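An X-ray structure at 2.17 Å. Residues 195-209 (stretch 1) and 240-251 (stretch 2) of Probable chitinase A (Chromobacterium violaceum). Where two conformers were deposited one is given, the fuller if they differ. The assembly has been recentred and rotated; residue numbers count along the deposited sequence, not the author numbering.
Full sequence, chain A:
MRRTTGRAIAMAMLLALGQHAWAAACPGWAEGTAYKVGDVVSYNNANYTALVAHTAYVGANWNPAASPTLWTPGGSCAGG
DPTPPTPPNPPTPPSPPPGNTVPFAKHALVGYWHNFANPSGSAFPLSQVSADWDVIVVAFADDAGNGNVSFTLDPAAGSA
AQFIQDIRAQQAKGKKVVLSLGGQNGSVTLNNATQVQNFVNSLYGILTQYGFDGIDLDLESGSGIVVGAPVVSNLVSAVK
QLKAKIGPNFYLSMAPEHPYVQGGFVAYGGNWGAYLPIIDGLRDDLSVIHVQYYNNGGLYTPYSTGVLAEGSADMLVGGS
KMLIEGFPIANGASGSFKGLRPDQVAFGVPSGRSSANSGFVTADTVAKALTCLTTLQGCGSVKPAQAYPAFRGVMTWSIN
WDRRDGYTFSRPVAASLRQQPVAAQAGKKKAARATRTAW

Stretch 1 (195-209) QVQNFVNSLYGILTQ
Stretch 2 240-251: KQLKAKIGPNFY

Residues 195-209 form an unbroken α-helix, held by i to i+4 bonds such as Tyr 204 N to Val 200 O (3.0 Å). Residues 240-246 end a second helix running in broadly the same direction, crossing at -35° with the axes 9.1 Å apart at closest approach. The register is set where Val 200 CA and Leu 242 CA lie 5.1 Å apart.

The central bump is Leu 242 (chi1 t, chi2 p), a knob in the hollow lined by Val 200, Leu 203, Tyr 204 and Leu 207. Its forked end suits this largely hydrocarbon pocket, spreading two methyls across it: CD1 lies 3.7 Å from Val 200 O and 4.0 Å from Tyr 204 CB, while CD2 lies 4.0 Å from Leu 203 CB. One turn later, Ile 246 (m, m) extends its apolar CD1 to carbons of like character, 3.6 Å from Tyr 204 CD1 and 4.1 Å from Leu 207 CD2.

Tyr 204 (t, chi2 80°) lays a flat ring beside Lys 245 (m, t, p, p), whose curled chain places CE over one face, 4.1 Å from the ring centroid. The aliphatic chain suits this CH-π contact; NZ, 5.1 Å from the centroid, adds at most a weak cation-π attraction. Val 200 (chi1 t) uses both branches, CG1 packing 3.6 Å from Lys 245 CD and CG2 3.8 Å from Gln 241 CB.

Toward the N-terminal end, polar chains close the seam. An amide carries both donor and acceptor, so Gln 241 (m, t, chi3 -124°) donates from NE2 to Gln 197 OE1 (m, m, chi3 119°) at 2.8 Å, while a water donates to Gln 241 OE1 at 2.9 Å.

After Ile 246, Gly 247 adopts phi 111°, where a side chain would jam against the preceding carbonyl. Gly 247 also opens a type I turn to Phe 250, closed by Phe 250 N to Gly 247 O (3.0 Å). Phe 250 (t, chi2 76°) presents its apolar ring edge to a methyl of Leu 207, CE1 to CD2 3.7 Å.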

ATOM      1  N   GLN A 195      -4.006  21.272  17.069  1.00 47.30           N
ATOM      2  CA  GLN A 195      -3.228  20.441  16.163  1.00 46.91           C
ATOM      3  C   GLN A 195      -4.138  19.810  15.118  1.00 41.85           C
ATOM      4  O   GLN A 195      -3.759  19.678  13.953  1.00 38.13           O
ATOM      5  CB  GLN A 195      -2.460  19.377  16.944  1.00 48.28           C
ATOM      6  CG  GLN A 195      -1.415  19.974  17.876  1.00 52.33           C
ATOM      7  CD  GLN A 195      -0.717  18.936  18.726  1.00 53.99           C
ATOM      8  OE1 GLN A 195      -1.225  17.834  18.922  1.00 57.72           O
ATOM      9  NE2 GLN A 195       0.456  19.288  19.238  1.00 55.20           N
ATOM     10  N   VAL A 196      -5.341  19.433  15.542  1.00 41.93           N
ATOM     11  CA  VAL A 196      -6.358  18.918  14.632  1.00 40.62           C
ATOM     12  C   VAL A 196      -6.633  19.925  13.518  1.00 40.07           C
ATOM     13  O   VAL A 196      -6.675  19.563  12.342  1.00 40.39           O
ATOM     14  CB  VAL A 196      -7.673  18.594  15.377  1.00 42.55           C
ATOM     15  CG1 VAL A 196      -8.805  18.337  14.390  1.00 42.56           C
ATOM     16  CG2 VAL A 196      -7.479  17.401  16.304  1.00 39.58           C
ATOM     17  N   GLN A 197      -6.795  21.191  13.891  1.00 41.43           N
ATOM     18  CA  GLN A 197      -7.071  22.237  12.914  0.59 40.88           C
ATOM     19  C   GLN A 197      -5.906  22.437  11.947  1.00 39.51           C
ATOM     20  O   GLN A 197      -6.119  22.624  10.749  1.00 38.91           O
ATOM     21  CB  GLN A 197      -7.410  23.550  13.619  0.59 42.63           C
ATOM     22  CG  GLN A 197      -8.755  23.523  14.326  0.59 44.61           C
ATOM     23  CD  GLN A 197      -9.881  23.084  13.407  0.59 44.58           C
ATOM     24  OE1 GLN A 197     -10.536  22.071  13.650  0.59 40.17           O
ATOM     25  NE2 GLN A 197     -10.110  23.847  12.344  0.59 46.84           N
ATOM     26  N   ASN A 198      -4.678  22.387  12.458  1.00 38.72           N
ATOM     27  CA  ASN A 198      -3.496  22.501  11.604  1.00 38.34           C
ATOM     28  C   ASN A 198      -3.412  21.332  10.629  1.00 37.68           C
ATOM     29  O   ASN A 198      -3.063  21.504   9.461  1.00 34.56           O
ATOM     30  CB  ASN A 198      -2.220  22.572  12.444  1.00 42.79           C
ATOM     31  CG  ASN A 198      -2.072  23.892  13.178  1.00 48.24           C
ATOM     32  OD1 ASN A 198      -2.692  24.891  12.815  1.00 51.24           O
ATOM     33  ND2 ASN A 198      -1.240  23.903  14.211  1.00 49.25           N
ATOM     34  N   PHE A 199      -3.740  20.144  11.127  1.00 38.55           N
ATOM     35  CA  PHE A 199      -3.812  18.931  10.317  1.00 37.04           C
ATOM     36  C   PHE A 199      -4.793  19.116   9.171  1.00 36.17           C
ATOM     37  O   PHE A 199      -4.447  18.940   8.004  1.00 35.27           O
ATOM     38  CB  PHE A 199      -4.222  17.743  11.196  1.00 38.21           C
ATOM     39  CG  PHE A 199      -4.313  16.425  10.467  1.00 35.22           C
ATOM     40  CD1 PHE A 199      -5.495  16.034   9.853  1.00 35.41           C
ATOM     41  CD2 PHE A 199      -3.231  15.560  10.436  1.00 36.88           C
ATOM     42  CE1 PHE A 199      -5.589  14.818   9.202  1.00 35.18           C
ATOM     43  CE2 PHE A 199      -3.317  14.342   9.786  1.00 33.54           C
ATOM     44  CZ  PHE A 199      -4.500  13.969   9.170  1.00 32.74           C
ATOM     45  N   VAL A 200      -6.019  19.485   9.522  1.00 35.57           N
ATOM     46  CA  VAL A 200      -7.089  19.653   8.550  1.00 38.23           C
ATOM     47  C   VAL A 200      -6.750  20.718   7.509  1.00 38.50           C
ATOM     48  O   VAL A 200      -6.814  20.461   6.305  1.00 38.04           O
ATOM     49  CB  VAL A 200      -8.411  20.020   9.250  1.00 41.39           C
ATOM     50  CG1 VAL A 200      -9.438  20.493   8.241  1.00 34.92           C
ATOM     51  CG2 VAL A 200      -8.936  18.829  10.042  1.00 39.72           C
ATOM     52  N   ASN A 201      -6.378  21.905   7.976  1.00 39.84           N
ATOM     53  CA  ASN A 201      -6.109  23.026   7.081  1.00 39.68           C
ATOM     54  C   ASN A 201      -4.925  22.783   6.145  1.00 35.32           C
ATOM     55  O   ASN A 201      -5.025  23.036   4.946  1.00 35.82           O
ATOM     56  CB  ASN A 201      -5.875  24.306   7.887  1.00 34.32           C
ATOM     57  CG  ASN A 201      -7.126  24.778   8.607  1.00 44.90           C
ATOM     58  OD1 ASN A 201      -8.245  24.424   8.234  1.00 43.51           O
ATOM     59  ND2 ASN A 201      -6.941  25.590   9.643  1.00 42.41           N
ATOM     60  N   SER A 202      -3.809  22.294   6.680  1.00 31.08           N
ATOM     61  CA  SER A 202      -2.616  22.120   5.855  1.00 30.50           C
ATOM     62  C   SER A 202      -2.821  21.031   4.798  1.00 32.34           C
ATOM     63  O   SER A 202      -2.397  21.193   3.652  1.00 31.22           O
ATOM     64  CB  SER A 202      -1.387  21.807   6.719  1.00 32.00           C
ATOM     65  OG  SER A 202      -1.507  20.562   7.381  1.00 32.19           O
ATOM     66  N   LEU A 203      -3.480  19.935   5.170  1.00 31.34           N
ATOM     67  CA  LEU A 203      -3.755  18.860   4.215  1.00 31.29           C
ATOM     68  C   LEU A 203      -4.748  19.303   3.146  1.00 34.18           C
ATOM     69  O   LEU A 203      -4.640  18.907   1.983  1.00 30.31           O
ATOM     70  CB  LEU A 203      -4.284  17.617   4.927  1.00 30.80           C
ATOM     71  CG  LEU A 203      -3.234  16.585   5.335  1.00 32.25           C
ATOM     72  CD1 LEU A 203      -3.884  15.461   6.111  1.00 34.58           C
ATOM     73  CD2 LEU A 203      -2.508  16.043   4.108  1.00 26.05           C
ATOM     74  N   TYR A 204      -5.716  20.122   3.547  1.00 29.67           N
ATOM     75  CA  TYR A 204      -6.663  20.695   2.604  1.00 30.21           C
ATOM     76  C   TYR A 204      -5.915  21.509   1.557  1.00 32.43           C
ATOM     77  O   TYR A 204      -6.213  21.427   0.368  1.00 34.04           O
ATOM     78  CB  TYR A 204      -7.693  21.564   3.326  1.00 34.05           C
ATOM     79  CG  TYR A 204      -8.662  22.263   2.402  1.00 37.27           C
ATOM     80  CD1 TYR A 204      -9.751  21.590   1.866  1.00 37.68           C
ATOM     81  CD2 TYR A 204      -8.488  23.598   2.066  1.00 41.44           C
ATOM     82  CE1 TYR A 204     -10.641  22.226   1.019  1.00 40.14           C
ATOM     83  CE2 TYR A 204      -9.367  24.243   1.223  1.00 44.80           C
ATOM     84  CZ  TYR A 204     -10.443  23.555   0.702  1.00 46.58           C
ATOM     85  OH  TYR A 204     -11.321  24.197  -0.137  1.00 49.22           O
ATOM     86  N   GLY A 205      -4.933  22.285   2.005  1.00 32.87           N
ATOM     87  CA  GLY A 205      -4.111  23.073   1.104  1.00 33.71           C
ATOM     88  C   GLY A 205      -3.333  22.218   0.120  1.00 35.05           C
ATOM     89  O   GLY A 205      -3.234  22.547  -1.061  1.00 38.14           O
ATOM     90  N   ILE A 206      -2.783  21.110   0.606  1.00 32.64           N
ATOM     91  CA  ILE A 206      -1.988  20.221  -0.235  1.00 30.90           C
ATOM     92  C   ILE A 206      -2.859  19.525  -1.278  1.00 31.18           C
ATOM     93  O   ILE A 206      -2.543  19.537  -2.470  1.00 32.43           O
ATOM     94  CB  ILE A 206      -1.247  19.160   0.606  1.00 31.74           C
ATOM     95  CG1 ILE A 206      -0.249  19.834   1.551  1.00 30.28           C
ATOM     96  CG2 ILE A 206      -0.541  18.161  -0.299  1.00 27.30           C
ATOM     97  CD1 ILE A 206       0.379  18.895   2.561  1.00 27.66           C
ATOM     98  N   LEU A 207      -3.957  18.928  -0.823  1.00 33.04           N
ATOM     99  CA  LEU A 207      -4.861  18.199  -1.708  1.00 34.46           C
ATOM    100  C   LEU A 207      -5.424  19.094  -2.811  1.00 37.47           C
ATOM    101  O   LEU A 207      -5.448  18.709  -3.978  1.00 39.09           O
ATOM    102  CB  LEU A 207      -6.007  17.575  -0.905  1.00 33.69           C
ATOM    103  CG  LEU A 207      -5.867  16.120  -0.445  1.00 35.26           C
ATOM    104  CD1 LEU A 207      -4.478  15.825   0.102  1.00 31.55           C
ATOM    105  CD2 LEU A 207      -6.926  15.798   0.600  1.00 35.86           C
ATOM    106  N   THR A 208      -5.863  20.292  -2.440  1.00 36.74           N
ATOM    107  CA  THR A 208      -6.458  21.210  -3.406  1.00 41.53           C
ATOM    108  C   THR A 208      -5.419  21.741  -4.392  1.00 42.31           C
ATOM    109  O   THR A 208      -5.730  21.985  -5.557  1.00 43.51           O
ATOM    110  CB  THR A 208      -7.156  22.399  -2.709  1.00 41.88           C
ATOM    111  OG1 THR A 208      -6.226  23.072  -1.852  1.00 50.81           O
ATOM    112  CG2 THR A 208      -8.335  21.914  -1.883  1.00 38.82           C
ATOM    113  N   GLN A 209      -4.182  21.907  -3.927  1.00 38.55           N
ATOM    114  CA  GLN A 209      -3.111  22.402  -4.786  1.00 38.29           C
ATOM    115  C   GLN A 209      -2.680  21.371  -5.825  1.00 38.78           C
ATOM    116  O   GLN A 209      -2.550  21.685  -7.007  1.00 39.10           O
ATOM    117  CB  GLN A 209      -1.896  22.819  -3.954  1.00 41.11           C
ATOM    118  CG  GLN A 209      -0.742  23.367  -4.788  1.00 51.08           C
ATOM    119  CD  GLN A 209       0.527  23.575  -3.980  1.00 57.72           C
ATOM    120  OE1 GLN A 209       0.539  23.399  -2.761  1.00 59.87           O
ATOM    121  NE2 GLN A 209       1.606  23.947  -4.659  1.00 58.81           N
ATOM    122  N   LYS A 240     -12.628  13.392   9.253  1.00 32.06           N
ATOM    123  CA  LYS A 240     -14.005  13.801   8.984  1.00 33.73           C
ATOM    124  C   LYS A 240     -14.108  15.278   8.602  1.00 34.33           C
ATOM    125  O   LYS A 240     -14.845  15.636   7.680  1.00 34.96           O
ATOM    126  CB  LYS A 240     -14.888  13.524  10.199  1.00 35.25           C
ATOM    127  CG  LYS A 240     -15.203  12.058  10.421  1.00 40.63           C
ATOM    128  CD  LYS A 240     -15.816  11.853  11.795  1.00 46.93           C
ATOM    129  CE  LYS A 240     -17.256  11.369  11.711  1.00 52.09           C
ATOM    130  NZ  LYS A 240     -17.345   9.942  11.298  1.00 53.59           N
ATOM    131  N   GLN A 241     -13.371  16.129   9.312  1.00 33.41           N
ATOM    132  CA  GLN A 241     -13.381  17.569   9.044  1.00 35.05           C
ATOM    133  C   GLN A 241     -12.736  17.873   7.700  1.00 34.08           C
ATOM    134  O   GLN A 241     -13.213  18.722   6.948  1.00 33.59           O
ATOM    135  CB  GLN A 241     -12.661  18.336  10.155  1.00 34.32           C
ATOM    136  CG  GLN A 241     -13.422  18.390  11.474  1.00 36.25           C
ATOM    137  CD  GLN A 241     -12.657  19.127  12.560  1.00 38.38           C
ATOM    138  OE1 GLN A 241     -12.411  18.587  13.639  1.00 39.25           O
ATOM    139  NE2 GLN A 241     -12.282  20.369  12.280  1.00 36.14           N
ATOM    140  N   LEU A 242     -11.646  17.169   7.411  1.00 32.24           N
ATOM    141  CA  LEU A 242     -10.946  17.319   6.144  1.00 30.79           C
ATOM    142  C   LEU A 242     -11.845  16.925   4.979  1.00 32.77           C
ATOM    143  O   LEU A 242     -11.940  17.653   3.992  1.00 36.85           O
ATOM    144  CB  LEU A 242      -9.668  16.478   6.133  1.00 27.06           C
ATOM    145  CG  LEU A 242      -8.920  16.421   4.798  1.00 26.42           C
ATOM    146  CD1 LEU A 242      -8.547  17.818   4.329  1.00 26.95           C
ATOM    147  CD2 LEU A 242      -7.682  15.543   4.905  1.00 28.18           C
ATOM    148  N   LYS A 243     -12.507  15.776   5.094  1.00 30.12           N
ATOM    149  CA  LYS A 243     -13.383  15.311   4.024  1.00 32.29           C
ATOM    150  C   LYS A 243     -14.561  16.257   3.813  1.00 30.82           C
ATOM    151  O   LYS A 243     -14.985  16.484   2.679  1.00 34.98           O
ATOM    152  CB  LYS A 243     -13.899  13.900   4.309  1.00 32.32           C
ATOM    153  CG  LYS A 243     -15.037  13.490   3.381  1.00 32.97           C
ATOM    154  CD  LYS A 243     -15.465  12.053   3.586  1.00 34.02           C
ATOM    155  CE  LYS A 243     -16.558  11.675   2.601  1.00 30.61           C
ATOM    156  NZ  LYS A 243     -16.752  10.202   2.557  1.00 32.77           N
ATOM    157  N   ALA A 244     -15.085  16.809   4.904  1.00 31.05           N
ATOM    158  CA  ALA A 244     -16.189  17.761   4.818  1.00 33.07           C
ATOM    159  C   ALA A 244     -15.808  18.949   3.940  1.00 32.84           C
ATOM    160  O   ALA A 244     -16.620  19.440   3.157  1.00 33.97           O
ATOM    161  CB  ALA A 244     -16.601  18.235   6.207  1.00 31.55           C
ATOM    162  N   LYS A 245     -14.560  19.391   4.063  1.00 30.03           N
ATOM    163  CA  LYS A 245     -14.057  20.509   3.273  1.00 32.43           C
ATOM    164  C   LYS A 245     -13.813  20.114   1.815  1.00 30.84           C
ATOM    165  O   LYS A 245     -13.985  20.929   0.910  1.00 32.58           O
ATOM    166  CB  LYS A 245     -12.766  21.059   3.894  1.00 31.07           C
ATOM    167  CG  LYS A 245     -12.951  21.658   5.284  1.00 33.41           C
ATOM    168  CD  LYS A 245     -11.618  22.057   5.912  1.00 32.43           C
ATOM    169  CE  LYS A 245     -11.063  23.348   5.330  1.00 32.96           C
ATOM    170  NZ  LYS A 245     -11.768  24.552   5.849  1.00 37.10           N
ATOM    171  N   ILE A 246     -13.419  18.861   1.595  1.00 29.52           N
ATOM    172  CA  ILE A 246     -13.082  18.374   0.256  1.00 28.89           C
ATOM    173  C   ILE A 246     -14.309  17.934  -0.550  1.00 31.51           C
ATOM    174  O   ILE A 246     -14.420  18.234  -1.742  1.00 32.51           O
ATOM    175  CB  ILE A 246     -12.093  17.189   0.329  1.00 30.90           C
ATOM    176  CG1 ILE A 246     -10.758  17.635   0.933  1.00 33.18           C
ATOM    177  CG2 ILE A 246     -11.869  16.584  -1.052  1.00 23.96           C
ATOM    178  CD1 ILE A 246      -9.941  18.524   0.024  1.00 31.09           C
ATOM    179  N   GLY A 247     -15.223  17.215   0.095  1.00 30.94           N
ATOM    180  CA  GLY A 247     -16.416  16.727  -0.578  1.00 31.20           C
ATOM    181  C   GLY A 247     -16.428  15.216  -0.746  1.00 33.58           C
ATOM    182  O   GLY A 247     -15.448  14.543  -0.427  1.00 28.65           O
ATOM    183  N   PRO A 248     -17.544  14.675  -1.259  1.00 36.07           N
ATOM    184  CA  PRO A 248     -17.768  13.225  -1.356  1.00 32.95           C
ATOM    185  C   PRO A 248     -16.850  12.473  -2.331  1.00 33.55           C
ATOM    186  O   PRO A 248     -16.927  11.245  -2.378  1.00 33.55           O
ATOM    187  CB  PRO A 248     -19.233  13.126  -1.813  1.00 32.20           C
ATOM    188  CG  PRO A 248     -19.557  14.459  -2.406  1.00 34.21           C
ATOM    189  CD  PRO A 248     -18.735  15.451  -1.649  1.00 33.51           C
ATOM    190  N   ASN A 249     -16.000  13.170  -3.082  1.00 33.16           N
ATOM    191  CA  ASN A 249     -15.003  12.484  -3.908  1.00 30.58           C
ATOM    192  C   ASN A 249     -13.792  12.048  -3.088  1.00 30.43           C
ATOM    193  O   ASN A 249     -12.915  11.346  -3.589  1.00 30.22           O
ATOM    194  CB  ASN A 249     -14.532  13.368  -5.064  1.00 28.88           C
ATOM    195  CG  ASN A 249     -15.616  13.623  -6.090  1.00 32.17           C
ATOM    196  OD1 ASN A 249     -16.583  12.868  -6.200  1.00 34.96           O
ATOM    197  ND2 ASN A 249     -15.452  14.693  -6.859  1.00 27.89           N
ATOM    198  N   PHE A 250     -13.750  12.473  -1.829  1.00 30.86           N
ATOM    199  CA  PHE A 250     -12.613  12.208  -0.951  1.00 27.60           C
ATOM    200  C   PHE A 250     -12.310  10.719  -0.808  1.00 26.48           C
ATOM    201  O   PHE A 250     -13.142   9.947  -0.336  1.00 26.61           O
ATOM    202  CB  PHE A 250     -12.865  12.818   0.428  1.00 28.13           C
ATOM    203  CG  PHE A 250     -11.681  12.752   1.351  1.00 29.68           C
ATOM    204  CD1 PHE A 250     -10.613  13.621   1.194  1.00 29.48           C
ATOM    205  CD2 PHE A 250     -11.644  11.835   2.387  1.00 25.35           C
ATOM    206  CE1 PHE A 250      -9.527  13.571   2.044  1.00 28.28           C
ATOM    207  CE2 PHE A 250     -10.557  11.782   3.244  1.00 25.07           C
ATOM    208  CZ  PHE A 250      -9.497  12.652   3.070  1.00 28.06           C
ATOM    209  N   TYR A 251     -11.109  10.328  -1.219  1.00 25.56           N
ATOM    210  CA  TYR A 251     -10.646   8.949  -1.092  1.00 27.06           C
ATOM    211  C   TYR A 251      -9.949   8.768   0.252  1.00 27.70           C
ATOM    212  O   TYR A 251      -9.131   9.598   0.652  1.00 25.85           O
ATOM    213  CB  TYR A 251      -9.706   8.601  -2.252  1.00 27.28           C
ATOM    214  CG  TYR A 251      -9.136   7.192  -2.263  1.00 26.43           C
ATOM    215  CD1 TYR A 251      -8.037   6.858  -1.480  1.00 23.09           C
ATOM    216  CD2 TYR A 251      -9.671   6.208  -3.090  1.00 27.11           C
ATOM    217  CE1 TYR A 251      -7.498   5.580  -1.502  1.00 23.78           C
ATOM    218  CE2 TYR A 251      -9.139   4.926  -3.120  1.00 24.39           C
ATOM    219  CZ  TYR A 251      -8.052   4.619  -2.324  1.00 26.39           C
ATOM    220  OH  TYR A 251      -7.512   3.352  -2.346  1.00 27.50           O
TER
HETATM  221  O   HOH W   1     -11.621  19.915  16.140  1.00 49.33           O